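Local coordinates for protein aerobactin synthase IucC (PDB 6CN7) that probably joins a second N-acetyl-N-hydroxylysine to N-citryl-N-acetyl-N-hydroxylysine at the expense of ATP, completing the siderophore aerobactin, at residues Asn42-Arg54 / Ile62-Val74. The protein carries 5 engineered substitutions. Sequence-based numbering, arbitrary orientation.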
loop_
_atom_site.group_PDB
_atom_site.type_symbol
_atom_site.label_atom_id
_atom_site.label_comp_id
_atom_site.label_asym_id
_atom_site.label_seq_id
_atom_site.Cartn_x
_atom_site.Cartn_y
_atom_site.Cartn_z
ATOM N N ASN A 42 15.812 12.799 35.146
ATOM C CA ASN A 42 16.897 13.446 34.426
ATOM C C ASN A 42 17.317 12.597 33.234
ATOM O O ASN A 42 17.585 11.399 33.377
ATOM C CB ASN A 42 18.090 13.686 35.350
ATOM C CG ASN A 42 17.805 14.734 36.411
ATOM O OD1 ASN A 42 16.929 15.581 36.246
ATOM N ND2 ASN A 42 18.557 14.686 37.504
ATOM N N LEU A 43 17.367 13.224 32.065
ATOM C CA LEU A 43 17.909 12.612 30.863
ATOM C C LEU A 43 19.084 13.452 30.385
ATOM O O LEU A 43 19.283 14.572 30.873
ATOM C CB LEU A 43 16.843 12.518 29.772
ATOM C CG LEU A 43 15.593 11.718 30.134
ATOM C CD1 LEU A 43 14.537 11.864 29.050
ATOM C CD2 LEU A 43 15.938 10.257 30.349
ATOM N N PRO A 44 19.890 12.957 29.449
ATOM C CA PRO A 44 20.899 13.825 28.828
ATOM C C PRO A 44 20.230 14.999 28.133
ATOM O O PRO A 44 19.380 14.823 27.258
ATOM C CB PRO A 44 21.605 12.896 27.833
ATOM C CG PRO A 44 21.318 11.514 28.316
ATOM C CD PRO A 44 19.965 11.573 28.949
ATOM N N GLY A 45 20.608 16.206 28.542
ATOM C CA GLY A 45 20.108 17.401 27.892
ATOM C C GLY A 45 18.661 17.746 28.163
ATOM O O GLY A 45 18.087 18.549 27.421
ATOM N N ALA A 46 18.044 17.169 29.190
ATOM C CA ALA A 46 16.685 17.559 29.539
ATOM C C ALA A 46 16.342 17.015 30.917
ATOM O O ALA A 46 16.849 15.968 31.331
ATOM C CB ALA A 46 15.672 17.058 28.505
ATOM N N GLN A 47 15.475 17.745 31.615
ATOM C CA GLN A 47 14.958 17.343 32.916
ATOM C C GLN A 47 13.445 17.483 32.900
ATOM O O GLN A 47 12.920 18.533 32.519
ATOM C CB GLN A 47 15.547 18.194 34.046
ATOM C CG GLN A 47 14.920 17.922 35.412
ATOM C CD GLN A 47 15.444 18.844 36.488
ATOM O OE1 GLN A 47 15.290 20.062 36.405
ATOM N NE2 GLN A 47 16.065 18.269 37.509
ATOM N N TRP A 48 12.756 16.430 33.323
ATOM C CA TRP A 48 11.304 16.418 33.416
ATOM C C TRP A 48 10.902 16.510 34.880
ATOM O O TRP A 48 11.364 15.717 35.704
ATOM C CB TRP A 48 10.722 15.153 32.783
ATOM C CG TRP A 48 10.858 15.141 31.300
ATOM C CD1 TRP A 48 11.892 14.626 30.574
ATOM C CD2 TRP A 48 9.933 15.681 30.352
ATOM N NE1 TRP A 48 11.669 14.810 29.232
ATOM C CE2 TRP A 48 10.470 15.455 29.068
ATOM C CE3 TRP A 48 8.701 16.331 30.462
ATOM C CZ2 TRP A 48 9.817 15.856 27.907
ATOM C CZ3 TRP A 48 8.054 16.727 29.307
ATOM C CH2 TRP A 48 8.613 16.488 28.046
ATOM N N ARG A 49 10.055 17.487 35.196
ATOM C CA ARG A 49 9.545 17.690 36.543
ATOM C C ARG A 49 8.031 17.542 36.525
ATOM O O ARG A 49 7.368 17.879 35.539
ATOM C CB ARG A 49 9.948 19.067 37.086
ATOM C CG ARG A 49 11.458 19.243 37.194
ATOM C CD ARG A 49 11.865 20.625 37.677
ATOM N NE ARG A 49 11.444 20.877 39.056
ATOM C CZ ARG A 49 10.455 21.687 39.416
ATOM N NH1 ARG A 49 9.755 22.358 38.508
ATOM N NH2 ARG A 49 10.164 21.838 40.703
ATOM N N PHE A 50 7.487 17.020 37.621
ATOM C CA PHE A 50 6.071 16.681 37.672
ATOM C C PHE A 50 5.715 16.262 39.090
ATOM O O PHE A 50 6.587 16.068 39.942
ATOM C CB PHE A 50 5.734 15.561 36.685
ATOM C CG PHE A 50 6.525 14.300 36.906
ATOM C CD1 PHE A 50 6.110 13.357 37.832
ATOM C CD2 PHE A 50 7.686 14.060 36.189
ATOM C CE1 PHE A 50 6.835 12.200 38.038
ATOM C CE2 PHE A 50 8.415 12.903 36.393
ATOM C CZ PHE A 50 7.988 11.973 37.319
ATOM N N SER A 51 4.416 16.116 39.324
ATOM C CA SER A 51 3.887 15.570 40.564
ATOM C C SER A 51 3.395 14.154 40.302
ATOM O O SER A 51 2.827 13.870 39.242
ATOM C CB SER A 51 2.744 16.428 41.107
ATOM O OG SER A 51 3.171 17.761 41.321
ATOM N N ALA A 52 3.613 13.267 41.268
ATOM C CA ALA A 52 3.228 11.878 41.087
ATOM C C ALA A 52 3.116 11.204 42.444
ATOM O O ALA A 52 3.607 11.707 43.457
ATOM C CB ALA A 52 4.232 11.130 40.202
ATOM N N GLU A 53 2.454 10.053 42.437
ATOM C CA GLU A 53 2.349 9.179 43.595
ATOM C C GLU A 53 2.764 7.786 43.152
ATOM O O GLU A 53 2.308 7.305 42.110
ATOM C CB GLU A 53 0.923 9.175 44.153
ATOM C CG GLU A 53 0.709 8.261 45.346
ATOM C CD GLU A 53 -0.728 8.275 45.834
ATOM O OE1 GLU A 53 -1.525 9.085 45.313
ATOM O OE2 GLU A 53 -1.063 7.476 46.736
ATOM N N ARG A 54 3.635 7.147 43.925
ATOM C CA ARG A 54 4.165 5.840 43.556
ATOM C C ARG A 54 3.289 4.757 44.177
ATOM O O ARG A 54 3.123 4.710 45.401
ATOM C CB ARG A 54 5.619 5.689 44.002
ATOM C CG ARG A 54 6.326 4.507 43.351
ATOM C CD ARG A 54 7.769 4.354 43.808
ATOM N NE ARG A 54 8.660 5.375 43.256
ATOM C CZ ARG A 54 9.147 5.361 42.019
ATOM N NH1 ARG A 54 8.824 4.389 41.177
ATOM N NH2 ARG A 54 9.957 6.331 41.617
ATOM N N ILE A 62 1.555 9.524 37.371
ATOM C CA ILE A 62 1.986 10.872 37.020
ATOM C C ILE A 62 0.768 11.723 36.691
ATOM O O ILE A 62 -0.108 11.304 35.926
ATOM C CB ILE A 62 2.975 10.833 35.843
ATOM C CG1 ILE A 62 4.278 10.158 36.291
ATOM C CG2 ILE A 62 3.237 12.247 35.305
ATOM C CD1 ILE A 62 5.332 10.028 35.206
ATOM N N ASP A 63 0.708 12.919 37.278
ATOM C CA ASP A 63 -0.303 13.911 36.922
ATOM C C ASP A 63 0.170 14.650 35.677
ATOM O O ASP A 63 1.080 15.484 35.748
ATOM C CB ASP A 63 -0.541 14.871 38.086
ATOM C CG ASP A 63 -1.623 15.897 37.790
ATOM O OD1 ASP A 63 -2.076 15.981 36.627
ATOM O OD2 ASP A 63 -2.025 16.621 38.726
ATOM N N ALA A 64 -0.457 14.354 34.536
ATOM C CA ALA A 64 0.045 14.844 33.255
ATOM C C ALA A 64 0.048 16.367 33.177
ATOM O O ALA A 64 0.849 16.943 32.433
ATOM C CB ALA A 64 -0.787 14.260 32.114
ATOM N N GLN A 65 -0.828 17.039 33.927
ATOM C CA GLN A 65 -0.898 18.494 33.839
ATOM C C GLN A 65 0.325 19.162 34.455
ATOM O O GLN A 65 0.675 20.283 34.069
ATOM C CB GLN A 65 -2.171 19.006 34.514
ATOM C CG GLN A 65 -3.431 18.808 33.688
ATOM C CD GLN A 65 -3.403 19.594 32.390
ATOM O OE1 GLN A 65 -3.007 20.762 32.365
ATOM N NE2 GLN A 65 -3.813 18.953 31.301
ATOM N N THR A 66 0.989 18.500 35.402
ATOM C CA THR A 66 2.147 19.082 36.066
ATOM C C THR A 66 3.439 18.926 35.273
ATOM O O THR A 66 4.464 19.480 35.683
ATOM C CB THR A 66 2.331 18.450 37.448
ATOM O OG1 THR A 66 2.685 17.067 37.303
ATOM C CG2 THR A 66 1.050 18.559 38.266
ATOM N N LEU A 67 3.419 18.197 34.159
ATOM C CA LEU A 67 4.648 17.914 33.427
ATOM C C LEU A 67 5.336 19.201 32.989
ATOM O O LEU A 67 4.704 20.100 32.426
ATOM C CB LEU A 67 4.346 17.035 32.211
ATOM C CG LEU A 67 4.135 15.547 32.499
ATOM C CD1 LEU A 67 3.589 14.847 31.268
ATOM C CD2 LEU A 67 5.432 14.887 32.950
ATOM N N ARG A 68 6.642 19.275 33.243
ATOM C CA ARG A 68 7.472 20.396 32.830
ATOM C C ARG A 68 8.793 19.872 32.290
ATOM O O ARG A 68 9.406 18.983 32.887
ATOM C CB ARG A 68 7.761 21.351 33.994
ATOM C CG ARG A 68 6.549 22.041 34.568
ATOM C CD ARG A 68 6.014 23.099 33.622
ATOM N NE ARG A 68 4.937 23.865 34.242
ATOM C CZ ARG A 68 3.657 23.506 34.232
ATOM N NH1 ARG A 68 3.276 22.387 33.630
ATOM N NH2 ARG A 68 2.754 24.271 34.829
ATOM N N CYS A 69 9.225 20.426 31.155
ATOM C CA CYS A 69 10.574 20.210 30.627
ATOM C C CYS A 69 11.175 21.595 30.398
ATOM O O CYS A 69 11.243 22.076 29.266
ATOM C CB CYS A 69 10.560 19.384 29.347
ATOM S SG CYS A 69 12.200 18.827 28.822
ATOM N N ALA A 70 11.606 22.232 31.486
ATOM C CA ALA A 70 12.116 23.596 31.425
ATOM C C ALA A 70 11.005 24.501 30.900
ATOM O O ALA A 70 10.009 24.724 31.601
ATOM C CB ALA A 70 13.377 23.657 30.556
ATOM N N ASP A 71 11.158 25.018 29.679
ATOM C CA ASP A 71 10.099 25.739 28.991
ATOM C C ASP A 71 9.797 25.158 27.615
ATOM O O ASP A 71 8.952 25.710 26.902
ATOM C CB ASP A 71 10.466 27.228 28.855
ATOM C CG ASP A 71 10.190 28.012 30.132
ATOM O OD1 ASP A 71 9.331 27.562 30.917
ATOM O OD2 ASP A 71 10.820 29.070 30.355
ATOM N N GLU A 72 10.456 24.070 27.219
ATOM C CA GLU A 72 10.080 23.396 25.988
ATOM C C GLU A 72 8.605 23.003 26.049
ATOM O O GLU A 72 8.102 22.647 27.121
ATOM C CB GLU A 72 10.941 22.149 25.768
ATOM C CG GLU A 72 12.410 22.436 25.528
ATOM C CD GLU A 72 13.041 21.427 24.590
ATOM O OE1 GLU A 72 13.836 20.590 25.069
ATOM O OE2 GLU A 72 12.721 21.473 23.381
ATOM N N PRO A 73 7.880 23.054 24.931
ATOM C CA PRO A 73 6.510 22.530 24.936
ATOM C C PRO A 73 6.518 21.024 25.140
ATOM O O PRO A 73 7.359 20.307 24.593
ATOM C CB PRO A 73 5.967 22.919 23.556
ATOM C CG PRO A 73 7.173 23.081 22.705
ATOM C CD PRO A 73 8.266 23.574 23.608
ATOM N N VAL A 74 5.572 20.549 25.945
ATOM C CA VAL A 74 5.509 19.142 26.323
ATOM C C VAL A 74 4.969 18.356 25.132
ATOM O O VAL A 74 3.773 18.395 24.839
ATOM C CB VAL A 74 4.643 18.939 27.570
ATOM C CG1 VAL A 74 4.589 17.467 27.959
ATOM C CG2 VAL A 74 5.184 19.775 28.721
#
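Cys69 lies over one face of the Trp48 indole: its CB stands 3.5 Å from the centroid of the six-membered ring and only 7° off the ring normal, a CH-pi contact, while SG adds a sulfur-aromatic one over the same ring. At the indole edge, near its plane, Val74 CG1 approaches CZ3 of Trp48 to 3.8 Å. The Phe50 ring has Ile62 CD1 above one face, offset toward the rim, and Ala52 CB at its edge, in plane; Leu67 CD2 approaches the ring obliquely, 4.0 Å from Phe50 CD2. Both aromatics belong to strand 46-54 of a four-stranded antiparallel sheet near the N terminus. Ile62, on outer strand 60-62, is the non-hydrogen-bonded partner of Ala52; the chain then turns out and returns along strand 46-54. That return is documented by one antiparallel bridge, Arg49 with Arg68, in which the amide of each bonds the carbonyl of the other. Between the two pairings, Ser51 O accepts from Asp63 N, and the amide of Ser51 is taken by a side chain instead of a carbonyl.

The excursion opens with an Asx turn, Asp63 OD1 receiving Gln65 N from above the carboxylate plane. Helix 4-25 packs against Trp48 and Ile62, and Gln82 of helix 76-87 accepts from the indole NE1, tying the ring to that helix. These contacts place the sheet against two helices, well away from the centre of the chain. Thr66 bridges the excursion, with OG1 set between backbone N and carbonyl carbon (chi1 67°). From there its hydroxyl donates to Asp63 O at 2.7 Å. The same Thr66 OG1 accepts Ser51 N at 2.8 Å, almost straight at 174°.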